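Local coordinates for EGF family domain-containing protein (Toxoplasma gondii, PDB 4Z80) that binds a peptide of the RON2-like protein RON2L1 and so probably helps the parasite form the moving junction during host-cell invasion, at residues I21-D27 with S52-V56. Sequence-based numbering, arbitrary orientation.
Sequences IPKNHVD and SNVGV
Ser52 lies against Pro22 and Val26 where the loop that follows strand 43-51 meets the C-terminal end of the short helix 21-24 and the inverse gamma turn centred on His25. Ser52 CB sits 3.4 Å from Pro22 O, and CG1 of Val26 packs on the CA and CB of Ser52; Ser52 OG is hydrogen-bonded to a water that also donates weakly to Pro22 O. At Asn53 the backbone N donates to the same Pro22 carbonyl (Asn53 N to Pro22 O 2.8 Å), lying in the carbonyl plane although the N-H points off line at 134°. The Asn53 side chain, CG anti to the backbone N (chi1 -164°), brings OD1 beside the Pro22 ring. Val54 adds the second backbone bond, its N meeting His25 O almost head-on with a C=O...N angle of 176°. Val54 CG2 reaches past the turn to lie 3.6 Å from Asp27 CB, where Asp27 is itself tied to Arg50 by a salt bridge and to Ser61 by a hydrogen bond. Val54 O and Gly55 O both lie at the edge of the His25 imidazole, near its plane. His25 CD2 comes within 3.3 Å of Val54 O, whereas NE2 is linked to Gly55 O through a water; ND1 is hydrogen-bonded to the backbone N of Cys95, which leaves the ring held at both nitrogens. Asp392 and Ser390 receive the backbone N-H groups of Gly55 and Val56, tying this loop to a third part of the chain. Val56 ends the contact with one methyl, CG2, placed 3.7 Å from His25 CD2 and 3.8 Å from Ile21 CG2.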
loop_
_atom_site.group_PDB
_atom_site.type_symbol
_atom_site.label_atom_id
_atom_site.label_comp_id
_atom_site.label_asym_id
_atom_site.label_seq_id
_atom_site.Cartn_x
_atom_site.Cartn_y
_atom_site.Cartn_z
ATOM N N ILE A 21 -2.597 6.159 17.812
ATOM C CA ILE A 21 -2.459 5.157 16.763
ATOM C C ILE A 21 -3.342 3.928 16.991
ATOM O O ILE A 21 -4.022 3.503 16.073
ATOM C CB ILE A 21 -0.966 4.777 16.608
ATOM C CG1 ILE A 21 -0.227 5.951 15.947
ATOM C CG2 ILE A 21 -0.787 3.506 15.760
ATOM C CD1 ILE A 21 1.273 5.807 15.906
ATOM N N PRO A 22 -3.374 3.366 18.216
ATOM C CA PRO A 22 -4.264 2.202 18.365
ATOM C C PRO A 22 -5.741 2.512 18.123
ATOM O O PRO A 22 -6.463 1.676 17.586
ATOM C CB PRO A 22 -4.018 1.764 19.814
ATOM C CG PRO A 22 -2.627 2.216 20.099
ATOM C CD PRO A 22 -2.551 3.572 19.418
ATOM N N LYS A 23 -6.186 3.707 18.488
ATOM C CA LYS A 23 -7.588 4.074 18.296
ATOM C C LYS A 23 -7.925 4.353 16.826
ATOM O O LYS A 23 -9.033 4.061 16.375
ATOM C CB LYS A 23 -7.931 5.303 19.144
ATOM C CG LYS A 23 -9.414 5.681 19.138
ATOM C CD LYS A 23 -9.677 6.845 20.070
ATOM C CE LYS A 23 -11.164 7.050 20.312
ATOM N NZ LYS A 23 -11.864 7.636 19.138
ATOM N N ASN A 24 -6.972 4.913 16.082
ATOM C CA ASN A 24 -7.260 5.450 14.753
ATOM C C ASN A 24 -6.703 4.639 13.587
ATOM O O ASN A 24 -7.199 4.760 12.478
ATOM C CB ASN A 24 -6.741 6.887 14.681
ATOM C CG ASN A 24 -7.470 7.797 15.649
ATOM O OD1 ASN A 24 -8.582 7.488 16.077
ATOM N ND2 ASN A 24 -6.853 8.903 16.009
ATOM N N HIS A 25 -5.704 3.800 13.848
ATOM C CA HIS A 25 -5.161 2.914 12.826
ATOM C C HIS A 25 -6.029 1.666 12.790
ATOM O O HIS A 25 -5.672 0.599 13.311
ATOM C CB HIS A 25 -3.699 2.582 13.119
ATOM C CG HIS A 25 -2.984 1.924 11.982
ATOM N ND1 HIS A 25 -2.864 2.512 10.742
ATOM C CD2 HIS A 25 -2.319 0.748 11.907
ATOM C CE1 HIS A 25 -2.171 1.721 9.946
ATOM N NE2 HIS A 25 -1.824 0.644 10.629
ATOM N N VAL A 26 -7.189 1.816 12.166
ATOM C CA VAL A 26 -8.239 0.828 12.262
ATOM C C VAL A 26 -8.357 0.001 10.991
ATOM O O VAL A 26 -7.727 0.287 9.971
ATOM C CB VAL A 26 -9.597 1.492 12.559
ATOM C CG1 VAL A 26 -9.520 2.313 13.831
ATOM C CG2 VAL A 26 -10.047 2.374 11.405
ATOM N N ASP A 27 -9.177 -1.036 11.085
ATOM C CA ASP A 27 -9.531 -1.869 9.953
ATOM C C ASP A 27 -10.902 -1.437 9.490
ATOM O O ASP A 27 -11.896 -1.754 10.136
ATOM C CB ASP A 27 -9.542 -3.348 10.350
ATOM C CG ASP A 27 -9.883 -4.268 9.189
ATOM O OD1 ASP A 27 -9.325 -4.081 8.088
ATOM O OD2 ASP A 27 -10.700 -5.192 9.385
ATOM N N SER A 52 -10.080 -1.968 15.891
ATOM C CA SER A 52 -9.021 -0.985 16.055
ATOM C C SER A 52 -7.682 -1.694 16.244
ATOM O O SER A 52 -7.609 -2.928 16.189
ATOM C CB SER A 52 -9.333 -0.075 17.237
ATOM O OG SER A 52 -9.306 -0.799 18.451
ATOM N N ASN A 53 -6.625 -0.911 16.437
ATOM C CA ASN A 53 -5.317 -1.456 16.787
ATOM C C ASN A 53 -4.784 -2.459 15.762
ATOM O O ASN A 53 -4.248 -3.514 16.124
ATOM C CB ASN A 53 -5.388 -2.113 18.166
ATOM C CG ASN A 53 -4.016 -2.360 18.773
ATOM O OD1 ASN A 53 -3.093 -1.565 18.598
ATOM N ND2 ASN A 53 -3.876 -3.476 19.489
ATOM N N VAL A 54 -4.950 -2.142 14.482
ATOM C CA VAL A 54 -4.356 -2.947 13.415
ATOM C C VAL A 54 -2.833 -2.877 13.530
ATOM O O VAL A 54 -2.279 -1.844 13.901
ATOM C CB VAL A 54 -4.819 -2.456 12.018
ATOM C CG1 VAL A 54 -4.053 -3.152 10.884
ATOM C CG2 VAL A 54 -6.312 -2.686 11.856
ATOM N N GLY A 55 -2.148 -3.971 13.212
ATOM C CA GLY A 55 -0.694 -3.979 13.274
ATOM C C GLY A 55 -0.058 -2.911 12.385
ATOM O O GLY A 55 -0.450 -2.746 11.232
ATOM N N VAL A 56 0.923 -2.193 12.922
ATOM C CA VAL A 56 1.607 -1.120 12.193
ATOM C C VAL A 56 2.792 -1.653 11.378
ATOM O O VAL A 56 2.963 -1.316 10.205
ATOM C CB VAL A 56 2.084 -0.014 13.177
ATOM C CG1 VAL A 56 3.041 0.991 12.512
ATOM C CG2 VAL A 56 0.885 0.703 13.768
HETATM O O HOH W 1 -7.441 -0.095 20.334
HETATM O O HOH W 2 -0.701 -1.463 8.909
#